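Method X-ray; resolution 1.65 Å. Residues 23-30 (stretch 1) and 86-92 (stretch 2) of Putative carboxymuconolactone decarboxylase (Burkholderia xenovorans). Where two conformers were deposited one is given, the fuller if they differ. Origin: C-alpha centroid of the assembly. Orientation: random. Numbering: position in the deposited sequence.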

ATOM      1  N   SER B  23       2.825   9.835 -29.860  1.00 16.48           N
ATOM      2  CA  SER B  23       3.988  10.665 -29.593  1.00 18.24           C
ATOM      3  C   SER B  23       4.638  10.293 -28.276  1.00 18.95           C
ATOM      4  O   SER B  23       5.846  10.025 -28.198  1.00 19.21           O
ATOM      5  CB  SER B  23       3.551  12.126 -29.543  1.00 19.45           C
ATOM      6  OG  SER B  23       4.645  12.974 -29.271  1.00 30.60           O
ATOM      7  N   ASP B  24       3.806  10.225 -27.252  1.00 16.42           N
ATOM      8  CA  ASP B  24       4.310  10.021 -25.908  1.00 17.83           C
ATOM      9  C   ASP B  24       4.719   8.590 -25.641  1.00 18.11           C
ATOM     10  O   ASP B  24       5.798   8.349 -25.036  1.00 16.28           O
ATOM     11  CB  ASP B  24       3.269  10.425 -24.884  1.00 15.89           C
ATOM     12  CG  ASP B  24       3.855  10.480 -23.498  1.00 16.78           C
ATOM     13  OD1 ASP B  24       4.819  11.286 -23.305  1.00 11.64           O
ATOM     14  OD2 ASP B  24       3.353   9.703 -22.663  1.00 16.01           O
HETATM   15  N   MSE B  25       3.861   7.662 -26.088  1.00 16.06           N
HETATM   16  CA  MSE B  25       3.958   6.235 -25.745  1.00 17.10           C
HETATM   17  C   MSE B  25       4.166   5.252 -26.888  1.00 17.90           C
HETATM   18  O   MSE B  25       4.345   4.051 -26.640  1.00 22.11           O
HETATM   19  CB  MSE B  25       2.704   5.804 -24.937  1.00 17.30           C
HETATM   20  CG  MSE B  25       2.492   6.608 -23.668  1.00 18.81           C
HETATM   21 SE   MSE B  25       3.714   6.006 -22.236  0.75 18.57          SE
HETATM   22  CE  MSE B  25       2.668   4.505 -21.552  1.00 15.21           C
ATOM     23  N   GLY B  26       4.152   5.730 -28.138  1.00 17.96           N
ATOM     24  CA  GLY B  26       4.223   4.820 -29.266  1.00 18.66           C
ATOM     25  C   GLY B  26       2.959   4.010 -29.483  1.00 19.88           C
ATOM     26  O   GLY B  26       3.002   2.996 -30.179  1.00 25.49           O
ATOM     27  N   GLY B  27       1.832   4.471 -28.941  1.00 18.09           N
ATOM     28  CA  GLY B  27       0.551   3.757 -29.029  1.00 16.68           C
ATOM     29  C   GLY B  27      -0.250   3.773 -27.708  1.00 18.05           C
ATOM     30  O   GLY B  27       0.214   4.291 -26.675  1.00 18.13           O
ATOM     31  N   LEU B  28      -1.474   3.236 -27.771  1.00 16.24           N
ATOM     32  CA  LEU B  28      -2.399   3.224 -26.630  1.00 18.54           C
ATOM     33  C   LEU B  28      -2.319   1.890 -25.870  1.00 17.08           C
ATOM     34  O   LEU B  28      -2.640   0.836 -26.402  1.00 14.92           O
ATOM     35  CB  LEU B  28      -3.834   3.481 -27.114  1.00 18.69           C
ATOM     36  CG  LEU B  28      -4.899   3.773 -26.059  1.00 13.74           C
ATOM     37  CD1 LEU B  28      -4.518   5.034 -25.302  1.00 15.29           C
ATOM     38  CD2 LEU B  28      -6.288   3.890 -26.661  1.00 19.51           C
ATOM     39  N   PRO B  29      -1.920   1.923 -24.588  1.00 19.01           N
ATOM     40  CA  PRO B  29      -1.937   0.650 -23.862  1.00 20.69           C
ATOM     41  C   PRO B  29      -3.300  -0.037 -23.806  1.00 19.33           C
ATOM     42  O   PRO B  29      -4.328   0.631 -23.822  1.00 21.05           O
ATOM     43  CB  PRO B  29      -1.487   1.047 -22.454  1.00 22.09           C
ATOM     44  CG  PRO B  29      -0.714   2.354 -22.643  1.00 24.95           C
ATOM     45  CD  PRO B  29      -1.373   3.038 -23.798  1.00 20.07           C
ATOM     46  N   GLU B  30      -3.304  -1.370 -23.743  1.00 19.14           N
ATOM     47  CA  GLU B  30      -4.551  -2.169 -23.716  1.00 20.52           C
ATOM     48  C   GLU B  30      -5.539  -1.780 -22.622  1.00 18.00           C
ATOM     49  O   GLU B  30      -6.751  -1.771 -22.844  1.00 16.51           O
ATOM     50  CB  GLU B  30      -4.237  -3.665 -23.546  1.00 23.91           C
ATOM     51  CG  GLU B  30      -5.442  -4.608 -23.647  1.00 23.02           C
ATOM     52  N   VAL B  86       7.516  -0.944 -18.430  1.00  8.57           N
ATOM     53  CA  VAL B  86       8.228  -1.074 -19.681  1.00  9.17           C
ATOM     54  C   VAL B  86       7.756   0.040 -20.629  1.00  9.50           C
ATOM     55  O   VAL B  86       8.580   0.671 -21.258  1.00  9.07           O
ATOM     56  CB  VAL B  86       8.006  -2.468 -20.285  1.00  9.13           C
ATOM     57  CG1 VAL B  86       8.431  -2.525 -21.765  1.00 11.42           C
ATOM     58  CG2 VAL B  86       8.709  -3.498 -19.428  1.00 10.63           C
ATOM     59  N   ASN B  87       6.443   0.310 -20.712  1.00  8.68           N
ATOM     60  CA  ASN B  87       5.975   1.411 -21.562  1.00  9.61           C
ATOM     61  C   ASN B  87       6.620   2.776 -21.244  1.00  7.08           C
ATOM     62  O   ASN B  87       6.990   3.519 -22.155  1.00 10.97           O
ATOM     63  CB  ASN B  87       4.432   1.517 -21.574  1.00 10.18           C
ATOM     64  CG  ASN B  87       3.771   0.334 -22.300  1.00 14.89           C
ATOM     65  OD1 ASN B  87       4.395  -0.294 -23.164  1.00 19.70           O
ATOM     66  ND2 ASN B  87       2.512   0.058 -21.977  1.00 15.91           N
ATOM     67  N   HIS B  88       6.723   3.105 -19.953  1.00  8.23           N
ATOM     68  CA  HIS B  88       7.364   4.354 -19.544  1.00  8.24           C
ATOM     69  C   HIS B  88       8.898   4.338 -19.699  1.00  8.38           C
ATOM     70  O   HIS B  88       9.529   5.393 -19.957  1.00 11.19           O
ATOM     71  CB  HIS B  88       6.906   4.766 -18.140  1.00  8.77           C
ATOM     72  CG  HIS B  88       5.492   5.248 -18.102  1.00  8.52           C
ATOM     73  ND1 HIS B  88       5.113   6.458 -18.630  1.00  6.81           N
ATOM     74  CD2 HIS B  88       4.361   4.672 -17.624  1.00 10.50           C
ATOM     75  CE1 HIS B  88       3.808   6.603 -18.497  1.00 13.37           C
ATOM     76  NE2 HIS B  88       3.324   5.530 -17.904  1.00 10.91           N
ATOM     77  N   THR B  89       9.524   3.170 -19.547  1.00  7.04           N
ATOM     78  CA  THR B  89      10.963   3.050 -19.822  1.00  6.92           C
ATOM     79  C   THR B  89      11.231   3.355 -21.308  1.00  7.27           C
ATOM     80  O   THR B  89      12.112   4.143 -21.651  1.00  9.47           O
ATOM     81  CB  THR B  89      11.536   1.680 -19.440  1.00  8.03           C
ATOM     82  OG1 THR B  89      11.399   1.529 -18.035  1.00  7.89           O
ATOM     83  CG2 THR B  89      13.044   1.552 -19.830  1.00 10.24           C
ATOM     84  N   ARG B  90      10.477   2.683 -22.173  0.50  8.83           N
ATOM     85  CA  ARG B  90      10.524   2.930 -23.612  0.50  8.66           C
ATOM     86  C   ARG B  90      10.342   4.430 -23.915  0.50  8.37           C
ATOM     87  O   ARG B  90      11.157   5.033 -24.608  0.50  8.71           O
ATOM     88  CB  ARG B  90       9.465   2.072 -24.333  0.50  7.78           C
ATOM     89  CG  ARG B  90       9.570   2.074 -25.848  0.50 12.49           C
ATOM     90  CD  ARG B  90       8.409   1.301 -26.502  0.50  9.37           C
ATOM     91  NE  ARG B  90       8.354  -0.113 -26.116  0.50 10.22           N
ATOM     92  CZ  ARG B  90       7.407  -0.676 -25.360  0.50  9.58           C
ATOM     93  NH1 ARG B  90       6.378   0.022 -24.905  0.50 12.41           N
ATOM     94  NH2 ARG B  90       7.456  -1.980 -25.080  0.50 14.04           N
ATOM     95  N   ALA B  91       9.287   5.028 -23.365  1.00 11.72           N
ATOM     96  CA  ALA B  91       8.998   6.453 -23.550  1.00 10.50           C
ATOM     97  C   ALA B  91      10.180   7.329 -23.070  1.00  9.89           C
ATOM     98  O   ALA B  91      10.644   8.222 -23.790  1.00  7.94           O
ATOM     99  CB  ALA B  91       7.685   6.826 -22.820  1.00  8.59           C
ATOM    100  N   ALA B  92      10.680   7.050 -21.861  1.00  9.37           N
ATOM    101  CA  ALA B  92      11.766   7.846 -21.302  1.00 10.42           C
ATOM    102  C   ALA B  92      12.982   7.806 -22.231  1.00  8.19           C
ATOM    103  O   ALA B  92      13.665   8.821 -22.438  1.00  7.65           O
ATOM    104  CB  ALA B  92      12.144   7.377 -19.839  1.00  7.75           C
TER
HETATM  105  O   HOH W   1       8.605   9.698 -25.119  1.00 28.37           O
HETATM  106  O   HOH W   2       6.091   3.314 -24.785  1.00 23.17           O

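A single flexible side chain can join two segments distant in sequence if its rotamers let it bend along its partner instead of extending past it. The contact between residues 23-30 and 86-92 of this putative carboxymuconolactone decarboxylase is a compact example. No direct hydrogen bond crosses the interface, and the 270 Å² buried between the stretches is owed chiefly to Met25, present as selenomethionine, packed against one side of a helix.

Met25 lies in the last turn of its own helix, and its CA-to-CB bond points sideways to the other stretch. The chain corrects this by folding: chi1, chi2 and chi3 are all m, at -58°, -78° and -84°. Three successive turns of the same sense coil the side chain and bring its end down onto Asn87, His88 and Ala91. The terminal methyl is closest to Asn87, with Met25 CE 3.5 Å from Asn87 CB, and it also lies over one face of the His88 ring, where CE is 4.0 Å from the ring centroid and 19° off the normal. The selenium approaches the same ring obliquely, Met25 SE lying 3.8 Å from His88 CE1, and packs against Ala91, Met25 SE to Ala91 CB being 4.1 Å. An unbranched chain with a large, polarizable atom near its end suits such a site, because it can follow an uneven surface while filling it.

His88 meets this chain from an unpromising start. Its CA-to-CB bond points away from the first stretch, yet with chi1 at -72° (m) and chi2 at -72° the ring presents a face to the methyl. Both ring nitrogens are hydrogen-bonded elsewhere in the structure, so the imidazole can offer its face to an apolar group without leaving its polar atoms unpaired.

Ala91 shows the value of a small residue where backbones come close. Ala91 CA is 5.5 Å from Met25 CA, and Ala91 CB, pointing toward the first stretch, is 3.3 Å from Asp24 O. The Asp24 carboxylate takes no direct part in this contact; chi1 is t, and both its oxygens are hydrogen-bonded elsewhere.

Asn87 combines packing with polar order. Its CB, which the backbone points toward the first stretch, lies against the selenomethionine methyl, while chi1 of -69° (m) and chi2 of -25° set the amide, with Asn87 ND2 4.0 Å from Pro29 CG. Arg90 NH1 donates a 2.7 Å hydrogen bond to Asn87 OD1; the arginine runs out through t, t and then bends at chi3 (m), a course that carries its guanidinium back alongside the amide one helical turn earlier.

Water supplies the polar link that direct bonds do not. Water 2 donates to Met25 O at 2.7 Å and to Asn87 O at 2.8 Å, tying the two backbones together, and accepts a weak 3.3 Å bond from Arg90 NH1. Beyond Met25, Gly26 leaves the helix with phi at 71°, a conformation that favours glycine.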